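Local coordinates for conserved protein with 2 CBS domains (Pyrobaculum aerophilum, PDB 2RIH) that binds AMP through a pair of CBS domains that together form a Bateman module, probably as a sensor of adenine nucleotides, at residues T21-I24 with R25-A28; A28-L31 with A32-V36; V53-E56 with R57-L60; A92-K95 with M96-H99; V106-K109 with N110-V114. All coordinates share one frame; numbering follows the deposited sequence. Where two conformers were deposited one is given.

Contact 1: residues T21-I24 with R25-A28; sequences TATI and REVA
Glu26 folds back from the first turn of a helix onto Thr23, and its side chain can be followed atom by atom over that threonine. CB lies 3.4 Å from Thr23 OG1. With CG anti to its own carbonyl carbon (chi1 -78°), the chain heads back toward the helix start, and CG of Glu26 comes within 3.2 Å of the same Thr23 OG1. The chain then runs extended to the carboxylate. There OE1 of Glu26 accepts from Thr23 N at 2.9 Å, with an N-H...O angle of 167°; the donor stands above the carboxylate plane. OE1 also rests against Ala22, 3.3 Å from its CA, while OE2 is more distant, its nearest neighbours being OG1 and CG2 of Thr23.

In the reciprocal bond the threonine is the acceptor. Held between its backbone N and carbonyl carbon (chi1 68°), OG1 of Thr23 takes Glu26 N at 3.1 Å. Side chain to backbone in both directions, this is a capping box with Thr23 as N-cap, and it ties down amide hydrogens at the helix start. Behind it, Val27 N bonds to Thr23 O and Ala28 N to Ile24 O at 3.0 Å, the first regular turns.

Arg25 leads away to a salt bridge with Asp70 and a hydrogen bond to Val63 O of the second subunit. Val27 packs on Ala22, with CG2 of Val27 4.2 Å from CB of Ala22, and also meets Ala39 and Leu41 of strand 38-43. Together with Ala28 it leans on Ile59, seating the start of helix 24-34 between sheet and helix 56-64.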
loop_
_atom_site.group_PDB
_atom_site.type_symbol
_atom_site.label_atom_id
_atom_site.label_comp_id
_atom_site.label_asym_id
_atom_site.label_seq_id
_atom_site.Cartn_x
_atom_site.Cartn_y
_atom_site.Cartn_z
ATOM N N THR A 21 16.195 -6.053 -16.265
ATOM C CA THR A 21 17.124 -7.065 -15.743
ATOM C C THR A 21 17.355 -6.951 -14.231
ATOM O O THR A 21 18.087 -7.760 -13.651
ATOM C CB THR A 21 18.505 -6.921 -16.419
ATOM O OG1 THR A 21 18.900 -5.544 -16.386
ATOM C CG2 THR A 21 18.464 -7.393 -17.869
ATOM N N ALA A 22 16.749 -5.945 -13.598
ATOM C CA ALA A 22 16.918 -5.712 -12.162
ATOM C C ALA A 22 16.599 -6.950 -11.316
ATOM O O ALA A 22 15.735 -7.766 -11.661
ATOM C CB ALA A 22 16.045 -4.529 -11.710
ATOM N N THR A 23 17.298 -7.081 -10.194
ATOM C CA THR A 23 17.000 -8.145 -9.252
ATOM C C THR A 23 15.895 -7.673 -8.324
ATOM O O THR A 23 15.588 -6.486 -8.266
ATOM C CB THR A 23 18.223 -8.552 -8.418
ATOM O OG1 THR A 23 18.584 -7.487 -7.525
ATOM C CG2 THR A 23 19.398 -8.921 -9.331
ATOM N N ILE A 24 15.320 -8.612 -7.588
ATOM C CA ILE A 24 14.267 -8.305 -6.630
ATOM C C ILE A 24 14.748 -7.350 -5.534
ATOM O O ILE A 24 14.034 -6.421 -5.167
ATOM C CB ILE A 24 13.695 -9.592 -5.974
ATOM C CG1 ILE A 24 13.002 -10.468 -7.032
ATOM C CG2 ILE A 24 12.736 -9.217 -4.827
ATOM C CD1 ILE A 24 12.631 -11.823 -6.533
ATOM N N ARG A 25 15.944 -7.591 -5.008
ATOM C CA ARG A 25 16.487 -6.744 -3.947
ATOM C C ARG A 25 16.887 -5.358 -4.453
ATOM O O ARG A 25 16.836 -4.390 -3.693
ATOM C CB ARG A 25 17.692 -7.405 -3.257
ATOM C CG ARG A 25 17.937 -6.849 -1.849
ATOM C CD ARG A 25 19.080 -7.523 -1.126
ATOM N NE ARG A 25 19.005 -8.982 -1.160
ATOM C CZ ARG A 25 18.385 -9.763 -0.272
ATOM N NH1 ARG A 25 17.733 -9.255 0.763
ATOM N NH2 ARG A 25 18.416 -11.079 -0.427
ATOM N N GLU A 26 17.306 -5.265 -5.716
ATOM C CA GLU A 26 17.605 -3.965 -6.322
ATOM C C GLU A 26 16.352 -3.097 -6.342
ATOM O O GLU A 26 16.410 -1.917 -5.984
ATOM C CB GLU A 26 18.186 -4.117 -7.731
ATOM C CG GLU A 26 19.654 -4.520 -7.728
ATOM C CD GLU A 26 20.154 -4.984 -9.082
ATOM O OE1 GLU A 26 19.349 -5.084 -10.028
ATOM O OE2 GLU A 26 21.366 -5.257 -9.200
ATOM N N VAL A 27 15.227 -3.693 -6.745
ATOM C CA VAL A 27 13.935 -3.006 -6.735
ATOM C C VAL A 27 13.559 -2.575 -5.319
ATOM O O VAL A 27 13.185 -1.427 -5.094
ATOM C CB VAL A 27 12.804 -3.889 -7.314
ATOM C CG1 VAL A 27 11.415 -3.236 -7.070
ATOM C CG2 VAL A 27 13.053 -4.161 -8.795
ATOM N N ALA A 28 13.649 -3.508 -4.376
ATOM C CA ALA A 28 13.386 -3.227 -2.967
ATOM C C ALA A 28 14.233 -2.087 -2.416
ATOM O O ALA A 28 13.731 -1.258 -1.665
ATOM C CB ALA A 28 13.591 -4.486 -2.126
#

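Contact 2: residues A28-L31 with A32-V36; sequences ATEL and AKNRV. With SO4 (sulfate ion), chain H.
Leu31 and Val36 meet on the packed side of the last turns of helix 24-34, their side chains crossing at about a right angle with CD2 of Leu31 4.0 Å from CG2 of Val36. Leu31 CB and CD2 also lie against the backbone oxygen of Val36, at 3.5 Å for CB. Buried Leu31 continues onto Ile59 and onto Leu60 of the second subunit, and Val36 turns to Val16 of strand 16-19.

The helix ends here, within the beta-alpha-beta crossover that joins strands 16-19 and 38-43. Arg35 leaves helical geometry with a positive phi of 58°, and Leu31 O accepts two weak bonds, from Arg35 N and Val36 N. One turn earlier Glu30 O takes two bonds: Asn34 N at 3.1 Å and, from the opposite face of the carbonyl plane, Asn34 ND2 at 2.8 Å. The side-chain bond is nearly straight (170°) and lies in the plane of the Asn34 amide. Near the C-terminal end the side chain thus adds a second bond to the one from Asn34 N.

Toward solvent the contact is held by charge. Glu30 and Lys33 run side by side, pointing the same way; the glutamate bends at chi2 (-51°) so that OE2 presents its syn lone pair to Lys33 NZ at 3.0 Å. Arg35 also lies on the exposed side. Its guanidinium meets a sulfate edge-on, NH1 of Arg35 donating to sulfate O3 at 3.1 Å, and the same ion, probably from the crystallisation liquor, is gripped by Arg57 and Arg61 of the second subunit.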
loop_
_atom_site.group_PDB
_atom_site.type_symbol
_atom_site.label_atom_id
_atom_site.label_comp_id
_atom_site.label_asym_id
_atom_site.label_seq_id
_atom_site.Cartn_x
_atom_site.Cartn_y
_atom_site.Cartn_z
ATOM N N ALA A 28 13.649 -3.508 -4.376
ATOM C CA ALA A 28 13.386 -3.227 -2.967
ATOM C C ALA A 28 14.233 -2.087 -2.416
ATOM O O ALA A 28 13.731 -1.258 -1.665
ATOM C CB ALA A 28 13.591 -4.486 -2.126
ATOM N N THR A 29 15.510 -2.051 -2.789
ATOM C CA THR A 29 16.434 -1.007 -2.330
ATOM C C THR A 29 16.006 0.373 -2.833
ATOM O O THR A 29 15.931 1.340 -2.052
ATOM C CB THR A 29 17.881 -1.317 -2.776
ATOM O OG1 THR A 29 18.299 -2.557 -2.185
ATOM C CG2 THR A 29 18.857 -0.192 -2.378
ATOM N N GLU A 30 15.683 0.460 -4.119
ATOM C CA GLU A 30 15.281 1.733 -4.705
ATOM C C GLU A 30 13.943 2.224 -4.164
ATOM O O GLU A 30 13.779 3.413 -3.905
ATOM C CB GLU A 30 15.248 1.652 -6.230
ATOM C CG GLU A 30 16.593 1.362 -6.860
ATOM C CD GLU A 30 17.700 2.280 -6.383
ATOM O OE1 GLU A 30 18.782 1.768 -6.031
ATOM O OE2 GLU A 30 17.488 3.506 -6.361
ATOM N N LEU A 31 12.997 1.309 -3.984
ATOM C CA LEU A 31 11.704 1.654 -3.383
ATOM C C LEU A 31 11.853 2.123 -1.930
ATOM O O LEU A 31 11.235 3.112 -1.523
ATOM C CB LEU A 31 10.750 0.462 -3.438
ATOM C CG LEU A 31 10.144 0.084 -4.795
ATOM C CD1 LEU A 31 9.248 -1.133 -4.604
ATOM C CD2 LEU A 31 9.375 1.258 -5.413
ATOM N N ALA A 32 12.660 1.407 -1.150
ATOM C CA ALA A 32 12.911 1.764 0.251
ATOM C C ALA A 32 13.513 3.167 0.360
ATOM O O ALA A 32 13.078 3.972 1.177
ATOM C CB ALA A 32 13.845 0.739 0.910
ATOM N N LYS A 33 14.512 3.426 -0.483
ATOM C CA LYS A 33 15.201 4.718 -0.583
ATOM C C LYS A 33 14.272 5.899 -0.906
ATOM O O LYS A 33 14.347 6.955 -0.276
ATOM C CB LYS A 33 16.288 4.582 -1.656
ATOM C CG LYS A 33 17.006 5.848 -2.095
ATOM C CD LYS A 33 18.130 5.445 -3.049
ATOM C CE LYS A 33 18.376 6.455 -4.148
ATOM N NZ LYS A 33 19.119 5.807 -5.284
ATOM N N ASN A 34 13.394 5.706 -1.883
ATOM C CA ASN A 34 12.473 6.749 -2.327
ATOM C C ASN A 34 11.162 6.816 -1.545
ATOM O O ASN A 34 10.358 7.735 -1.752
ATOM C CB ASN A 34 12.217 6.591 -3.824
ATOM C CG ASN A 34 13.426 6.972 -4.644
ATOM O OD1 ASN A 34 13.624 8.149 -4.957
ATOM N ND2 ASN A 34 14.260 5.991 -4.971
ATOM N N ARG A 35 10.966 5.854 -0.643
ATOM C CA ARG A 35 9.793 5.789 0.233
ATOM C C ARG A 35 8.484 5.750 -0.547
ATOM O O ARG A 35 7.526 6.464 -0.227
ATOM C CB ARG A 35 9.803 6.950 1.244
ATOM C CG ARG A 35 11.135 7.105 1.960
ATOM C CD ARG A 35 10.994 7.396 3.449
ATOM N NE ARG A 35 12.187 6.925 4.162
ATOM C CZ ARG A 35 12.196 6.347 5.362
ATOM N NH1 ARG A 35 11.068 6.122 6.037
ATOM N NH2 ARG A 35 13.352 5.965 5.888
ATOM N N VAL A 36 8.464 4.914 -1.586
ATOM C CA VAL A 36 7.271 4.687 -2.398
ATOM C C VAL A 36 7.133 3.181 -2.595
ATOM O O VAL A 36 8.043 2.426 -2.260
ATOM C CB VAL A 36 7.307 5.443 -3.749
ATOM C CG1 VAL A 36 7.260 6.957 -3.504
ATOM C CG2 VAL A 36 8.541 5.038 -4.598
HETATM S S SO4 H . 7.699 5.111 4.578
HETATM O O1 SO4 H . 7.618 4.041 5.577
HETATM O O2 SO4 H . 6.405 5.333 3.937
HETATM O O3 SO4 H . 8.103 6.350 5.237
HETATM O O4 SO4 H . 8.668 4.732 3.559
#

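Contact 3: residues V53-E56 with R57-L60; sequences VVSE and RDIL. With SO4 (sulfate ion), chain C; SO4 (sulfate ion), chain F.
Two first torsions turn Ser55 and Asp58 toward each other: OG of Ser55 stands between its backbone N and carbonyl carbon (chi1 65°), and CG of Asp58 lies anti to its carbonyl carbon (chi1 -63°). The aspartate therefore reaches back to the end of strand 50-55, where its OD2 accepts from Ser55 N at 2.9 Å. That bond is practically straight, at 179°, and arrives on the anti side of the carboxylate. In return Ser55 OG, the N-cap, receives only a weak bond from Arg57 N at 3.4 Å. The pair forms a capping box at the start of helix 56-64, followed by Ile59 N bonding to Ser55 O at 3.1 Å. The other carboxylate oxygen, Asp58 OD1, is held by Asn78, which fixes the group from its far end.

Beneath the polar box Val54 crosses Ile59 at about a right angle, CG1 to CG1 at 4.1 Å, and Leu60 N closes the next turn on Glu56 O. Glu56 points elsewhere, its carboxylate making salt bridges to Arg57 and Arg102 of the second subunit.

Two sulfates, probably from the crystallisation liquor, mark the polar side. Ser55 OG donates to O4 of one at 2.8 Å, an ion also held by Arg102 and His103. The Arg57 guanidinium meets the other edge-on, NH2 of Arg57 lying 2.8 Å from its O4, with a weaker bond from NH1; Gly37, Ser118 and Arg120 of the second subunit bind that ion too. Ser55 and Asp58 belong to one AMP site and Arg57 to the other, so a single helix start serves both; its serine hydroxyl and its guanidinium each bind a sulfate, consistent with phosphate recognition.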
loop_
_atom_site.group_PDB
_atom_site.type_symbol
_atom_site.label_atom_id
_atom_site.label_comp_id
_atom_site.label_asym_id
_atom_site.label_seq_id
_atom_site.Cartn_x
_atom_site.Cartn_y
_atom_site.Cartn_z
ATOM N N VAL A 53 5.818 -3.748 -13.852
ATOM C CA VAL A 53 5.842 -3.104 -12.551
ATOM C C VAL A 53 6.060 -4.137 -11.448
ATOM O O VAL A 53 5.624 -5.292 -11.559
ATOM C CB VAL A 53 4.549 -2.283 -12.279
ATOM C CG1 VAL A 53 4.408 -1.181 -13.323
ATOM C CG2 VAL A 53 3.286 -3.178 -12.243
ATOM N N VAL A 54 6.760 -3.702 -10.404
ATOM C CA VAL A 54 6.975 -4.482 -9.199
ATOM C C VAL A 54 6.636 -3.599 -8.007
ATOM O O VAL A 54 7.228 -2.535 -7.829
ATOM C CB VAL A 54 8.446 -4.948 -9.068
ATOM C CG1 VAL A 54 8.636 -5.785 -7.802
ATOM C CG2 VAL A 54 8.862 -5.739 -10.294
ATOM N N SER A 55 5.661 -4.021 -7.207
ATOM C CA SER A 55 5.324 -3.289 -5.998
ATOM C C SER A 55 5.824 -4.027 -4.767
ATOM O O SER A 55 6.228 -5.193 -4.837
ATOM C CB SER A 55 3.821 -3.067 -5.899
ATOM O OG SER A 55 3.154 -4.299 -5.766
ATOM N N GLU A 56 5.807 -3.321 -3.645
ATOM C CA GLU A 56 6.109 -3.892 -2.341
ATOM C C GLU A 56 5.236 -5.114 -2.046
ATOM O O GLU A 56 5.642 -6.013 -1.304
ATOM C CB GLU A 56 5.929 -2.827 -1.254
ATOM C CG GLU A 56 4.539 -2.252 -1.150
ATOM C CD GLU A 56 4.482 -1.018 -0.275
ATOM O OE1 GLU A 56 3.671 -0.129 -0.572
ATOM O OE2 GLU A 56 5.246 -0.929 0.699
ATOM N N ARG A 57 4.039 -5.140 -2.626
ATOM C CA ARG A 57 3.169 -6.296 -2.516
ATOM C C ARG A 57 3.722 -7.535 -3.218
ATOM O O ARG A 57 3.564 -8.656 -2.726
ATOM C CB ARG A 57 1.780 -5.979 -3.053
ATOM C CG ARG A 57 0.843 -7.148 -2.860
ATOM C CD ARG A 57 -0.557 -6.715 -2.532
ATOM N NE ARG A 57 -0.599 -5.945 -1.293
ATOM C CZ ARG A 57 -1.723 -5.538 -0.718
ATOM N NH1 ARG A 57 -2.899 -5.853 -1.246
ATOM N NH2 ARG A 57 -1.665 -4.821 0.389
ATOM N N ASP A 58 4.351 -7.336 -4.373
ATOM C CA ASP A 58 4.987 -8.435 -5.096
ATOM C C ASP A 58 6.213 -8.934 -4.331
ATOM O O ASP A 58 6.477 -10.135 -4.264
ATOM C CB ASP A 58 5.383 -7.994 -6.508
ATOM C CG ASP A 58 4.181 -7.598 -7.357
ATOM O OD1 ASP A 58 3.215 -8.395 -7.473
ATOM O OD2 ASP A 58 4.209 -6.488 -7.917
ATOM N N ILE A 59 6.960 -7.998 -3.758
ATOM C CA ILE A 59 8.111 -8.333 -2.925
ATOM C C ILE A 59 7.660 -9.094 -1.667
ATOM O O ILE A 59 8.323 -10.044 -1.232
ATOM C CB ILE A 59 8.910 -7.053 -2.583
ATOM C CG1 ILE A 59 9.605 -6.543 -3.859
ATOM C CG2 ILE A 59 9.917 -7.318 -1.440
ATOM C CD1 ILE A 59 10.034 -5.089 -3.828
ATOM N N LEU A 60 6.528 -8.677 -1.096
ATOM C CA LEU A 60 5.942 -9.348 0.056
ATOM C C LEU A 60 5.699 -10.830 -0.262
ATOM O O LEU A 60 6.069 -11.713 0.515
ATOM C CB LEU A 60 4.615 -8.665 0.432
ATOM C CG LEU A 60 3.873 -9.107 1.693
ATOM C CD1 LEU A 60 4.512 -8.479 2.914
ATOM C CD2 LEU A 60 2.390 -8.704 1.621
HETATM S S SO4 C . -0.087 -2.359 -5.294
HETATM O O1 SO4 C . -1.411 -2.681 -4.774
HETATM O O2 SO4 C . -0.222 -1.289 -6.284
HETATM O O3 SO4 C . 0.794 -1.879 -4.233
HETATM O O4 SO4 C . 0.459 -3.554 -5.898
HETATM S S SO4 F . -4.765 -2.812 1.652
HETATM O O1 SO4 F . -4.433 -3.199 3.018
HETATM O O2 SO4 F . -6.204 -2.670 1.515
HETATM O O3 SO4 F . -4.147 -1.543 1.338
HETATM O O4 SO4 F . -4.295 -3.835 0.743
#

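Contact 4: residues A92-K95 with M96-H99; sequences AAEK and MRRH
Glu94 meets Arg97 and Arg98 on the outer side of helix 89-99, all three side chains running the same way. Arg98 CD lies 3.3 Å from Glu94 OE2, brought there by bends at chi2 and chi3 of the arginine, while the glutamate turns back at chi2 (57°). Arg97 was modelled in two conformers, and in one of them its NH2 lies 2.7 Å from Glu94 OE2, a salt bridge whose hydrogen bond is weak, its angle only 121°. In that conformer the two planes stand 68° apart, far from coplanar, and Arg98 CD sits over one face of the Arg97 guanidinium; neither contact is certain.

The helix backbone sets the spacing more firmly: Met96 N bonds to Ala92 O at 2.9 Å, Arg97 N to Ala93 O at 2.9 Å and Arg98 N to Glu94 O at 2.8 Å. One residue on, the His99 ring offers its edge to Lys95 O, 3.4 Å from CD2 of His99.

On the buried side Met96 packs on Val104 of strand 103-107, on Ile119 and Leu122 of helix 119-123, and on Phe124 of the second subunit. Ala92 also meets Val104, and Ala93 meets Leu122, placing helix 89-99 between its own sheet and helix 119-123.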
loop_
_atom_site.group_PDB
_atom_site.type_symbol
_atom_site.label_atom_id
_atom_site.label_comp_id
_atom_site.label_asym_id
_atom_site.label_seq_id
_atom_site.Cartn_x
_atom_site.Cartn_y
_atom_site.Cartn_z
ATOM N N ALA A 92 -7.927 7.308 -13.059
ATOM C CA ALA A 92 -6.916 6.566 -12.289
ATOM C C ALA A 92 -7.560 5.791 -11.145
ATOM O O ALA A 92 -7.281 4.602 -10.965
ATOM C CB ALA A 92 -5.848 7.502 -11.751
ATOM N N ALA A 93 -8.417 6.473 -10.384
ATOM C CA ALA A 93 -9.156 5.859 -9.287
ATOM C C ALA A 93 -9.931 4.634 -9.758
ATOM O O ALA A 93 -9.874 3.584 -9.128
ATOM C CB ALA A 93 -10.115 6.868 -8.656
ATOM N N GLU A 94 -10.650 4.778 -10.870
ATOM C CA GLU A 94 -11.412 3.672 -11.443
ATOM C C GLU A 94 -10.508 2.498 -11.839
ATOM O O GLU A 94 -10.810 1.344 -11.516
ATOM C CB GLU A 94 -12.241 4.156 -12.640
ATOM C CG GLU A 94 -13.368 3.217 -13.044
ATOM C CD GLU A 94 -14.348 2.929 -11.909
ATOM O OE1 GLU A 94 -14.553 3.802 -11.027
ATOM O OE2 GLU A 94 -14.917 1.816 -11.903
ATOM N N LYS A 95 -9.394 2.781 -12.508
ATOM C CA LYS A 95 -8.433 1.723 -12.850
ATOM C C LYS A 95 -7.888 1.027 -11.598
ATOM O O LYS A 95 -7.732 -0.191 -11.586
ATOM C CB LYS A 95 -7.274 2.242 -13.720
ATOM C CG LYS A 95 -7.635 2.407 -15.196
ATOM C CD LYS A 95 -6.582 1.799 -16.115
ATOM C CE LYS A 95 -7.011 1.837 -17.585
ATOM N NZ LYS A 95 -6.314 0.787 -18.412
ATOM N N MET A 96 -7.604 1.789 -10.545
ATOM C CA MET A 96 -7.159 1.191 -9.290
ATOM C C MET A 96 -8.232 0.268 -8.728
ATOM O O MET A 96 -7.935 -0.854 -8.330
ATOM C CB MET A 96 -6.812 2.256 -8.249
ATOM C CG MET A 96 -5.515 2.948 -8.505
ATOM S SD MET A 96 -5.194 4.200 -7.269
ATOM C CE MET A 96 -4.017 5.186 -8.186
ATOM N N ARG A 97 -9.474 0.754 -8.699
ATOM C CA ARG A 97 -10.613 -0.014 -8.185
ATOM C C ARG A 97 -10.856 -1.287 -8.990
ATOM O O ARG A 97 -11.000 -2.373 -8.423
ATOM C CB ARG A 97 -11.899 0.840 -8.181
ATOM C CG ARG A 97 -13.170 0.055 -7.811
ATOM C CD ARG A 97 -14.402 0.944 -7.592
ATOM N NE ARG A 97 -15.211 1.156 -8.796
ATOM C CZ ARG A 97 -16.119 0.303 -9.282
ATOM N NH1 ARG A 97 -16.351 -0.868 -8.698
ATOM N NH2 ARG A 97 -16.799 0.617 -10.378
ATOM N N ARG A 98 -10.903 -1.145 -10.311
ATOM C CA ARG A 98 -11.251 -2.259 -11.198
ATOM C C ARG A 98 -10.148 -3.305 -11.346
ATOM O O ARG A 98 -10.435 -4.453 -11.646
ATOM C CB ARG A 98 -11.690 -1.746 -12.578
ATOM C CG ARG A 98 -12.921 -0.834 -12.571
ATOM C CD ARG A 98 -14.095 -1.412 -11.781
ATOM N NE ARG A 98 -14.339 -2.830 -12.064
ATOM C CZ ARG A 98 -15.174 -3.309 -12.980
ATOM N NH1 ARG A 98 -15.893 -2.494 -13.759
ATOM N NH2 ARG A 98 -15.295 -4.626 -13.126
ATOM N N HIS A 99 -8.897 -2.917 -11.146
ATOM C CA HIS A 99 -7.787 -3.875 -11.206
ATOM C C HIS A 99 -7.294 -4.321 -9.830
ATOM O O HIS A 99 -6.374 -5.126 -9.746
ATOM C CB HIS A 99 -6.639 -3.310 -12.043
ATOM C CG HIS A 99 -6.960 -3.235 -13.503
ATOM N ND1 HIS A 99 -6.624 -4.234 -14.390
ATOM C CD2 HIS A 99 -7.623 -2.299 -14.225
ATOM C CE1 HIS A 99 -7.045 -3.905 -15.600
ATOM N NE2 HIS A 99 -7.660 -2.739 -15.524
#

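Contact 5: residues V106-K109 with N110-V114; sequences VVNK and NGELV
Asn108 and Glu112 hold the polar end of a beta hairpin. Among side-chain bonds, Asn108 ND2 donates to Glu112 OE1 at 2.9 Å, almost straight at 173°; the acceptor lies in the amide plane of Asn108, though the two flat groups are turned 46° apart. OD1 of the same asparagine takes Glu112 N at 3.0 Å, from above the amide carbonyl plane, and a weak bond from Asn110 N. CG of Asn108 sits between the backbone N and the carbonyl carbon (chi1 63°), which puts OD1 beside both of these amides.

The backbone bonds shape the loop. Gly111 N to Asn108 O, 2.8 Å, closes a type I turn, and Gly111 has positive phi. Asn108 N bonds to Glu112 O, and Val114 N to Val106 O at 2.8 Å. These flank Val107 and Leu113, an antiparallel non-hydrogen-bonded pair where CA of Val107 comes 3.0 Å from Glu112 O in a CA-H...O contact.

Apolar contact is limited: CG1 of Val106 meets CB of Val114 at 4.1 Å, and Val114 CG2 lies against the backbone of Asn108.

The hairpin joins central strand 103-107 to strand 113-118. Val106 and Val107 also pack on strand 82-84, while Leu113 reaches Pro15 and Glu112 Lys48.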
loop_
_atom_site.group_PDB
_atom_site.type_symbol
_atom_site.label_atom_id
_atom_site.label_comp_id
_atom_site.label_asym_id
_atom_site.label_seq_id
_atom_site.Cartn_x
_atom_site.Cartn_y
_atom_site.Cartn_z
ATOM N N VAL A 106 1.732 6.458 -14.803
ATOM C CA VAL A 106 1.322 7.595 -15.621
ATOM C C VAL A 106 2.270 7.722 -16.804
ATOM O O VAL A 106 3.483 7.795 -16.630
ATOM C CB VAL A 106 1.316 8.924 -14.822
ATOM C CG1 VAL A 106 0.791 10.060 -15.680
ATOM C CG2 VAL A 106 0.471 8.793 -13.552
ATOM N N VAL A 107 1.707 7.745 -18.007
ATOM C CA VAL A 107 2.486 7.883 -19.231
ATOM C C VAL A 107 1.943 9.047 -20.057
ATOM O O VAL A 107 0.837 9.535 -19.806
ATOM C CB VAL A 107 2.486 6.577 -20.066
ATOM C CG1 VAL A 107 3.157 5.438 -19.283
ATOM C CG2 VAL A 107 1.062 6.186 -20.493
ATOM N N ASN A 108 2.746 9.524 -21.005
ATOM C CA ASN A 108 2.302 10.563 -21.925
ATOM C C ASN A 108 1.756 9.940 -23.207
ATOM O O ASN A 108 1.783 8.716 -23.364
ATOM C CB ASN A 108 3.426 11.575 -22.212
ATOM C CG ASN A 108 4.636 10.964 -22.908
ATOM O OD1 ASN A 108 4.545 9.938 -23.591
ATOM N ND2 ASN A 108 5.781 11.623 -22.758
ATOM N N LYS A 109 1.263 10.787 -24.111
ATOM C CA LYS A 109 0.686 10.354 -25.398
ATOM C C LYS A 109 1.632 9.496 -26.249
ATOM O O LYS A 109 1.177 8.748 -27.123
ATOM C CB LYS A 109 0.231 11.569 -26.216
ATOM C CG LYS A 109 1.334 12.592 -26.463
ATOM C CD LYS A 109 0.909 13.689 -27.409
ATOM C CE LYS A 109 1.970 14.785 -27.465
ATOM N NZ LYS A 109 3.288 14.306 -28.002
ATOM N N ASN A 110 2.937 9.615 -25.999
ATOM C CA ASN A 110 3.951 8.830 -26.701
ATOM C C ASN A 110 4.368 7.566 -25.943
ATOM O O ASN A 110 5.336 6.900 -26.323
ATOM C CB ASN A 110 5.177 9.704 -27.006
ATOM C CG ASN A 110 4.897 10.759 -28.064
ATOM O OD1 ASN A 110 3.888 10.701 -28.769
ATOM N ND2 ASN A 110 5.802 11.723 -28.192
ATOM N N GLY A 111 3.640 7.245 -24.872
ATOM C CA GLY A 111 3.861 6.019 -24.103
ATOM C C GLY A 111 5.055 6.050 -23.171
ATOM O O GLY A 111 5.443 5.022 -22.621
ATOM N N GLU A 112 5.634 7.229 -22.978
ATOM C CA GLU A 112 6.797 7.374 -22.112
ATOM C C GLU A 112 6.348 7.530 -20.667
ATOM O O GLU A 112 5.291 8.101 -20.394
ATOM C CB GLU A 112 7.637 8.577 -22.544
ATOM C CG GLU A 112 8.149 8.465 -23.975
ATOM C CD GLU A 112 8.680 9.771 -24.534
ATOM O OE1 GLU A 112 8.321 10.852 -24.020
ATOM O OE2 GLU A 112 9.455 9.708 -25.505
ATOM N N LEU A 113 7.160 7.006 -19.755
ATOM C CA LEU A 113 6.903 7.104 -18.323
ATOM C C LEU A 113 7.000 8.550 -17.844
ATOM O O LEU A 113 8.001 9.217 -18.072
ATOM C CB LEU A 113 7.912 6.243 -17.567
ATOM C CG LEU A 113 7.870 6.232 -16.040
ATOM C CD1 LEU A 113 6.562 5.651 -15.511
ATOM C CD2 LEU A 113 9.058 5.438 -15.542
ATOM N N VAL A 114 5.943 9.021 -17.190
ATOM C CA VAL A 114 5.903 10.348 -16.597
ATOM C C VAL A 114 6.027 10.228 -15.075
ATOM O O VAL A 114 6.767 10.964 -14.426
ATOM C CB VAL A 114 4.569 11.054 -16.944
ATOM C CG1 VAL A 114 4.558 12.481 -16.389
ATOM C CG2 VAL A 114 4.352 11.064 -18.451
#

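Contacts 1, 2 and 3 lie in the first CBS domain, contacts 4 and 5 in the second. Contacts 1 and 2 share helix 24-34, covering its start and its end, and both touch contact 3 through Ile59. Contact 3 is the most buried, yet the one richest in AMP-site residues; the others are only partly buried. Contacts 1 and 3 use the same chemistry, a capping box, with glutamate in one and aspartate in the other. Contacts 2 and 4 instead carry salt bridges on the outer side of a crossover helix, about 23 Å apart between centres. Contact 5, alone among them, turns one strand into another and has no touch with the second subunit.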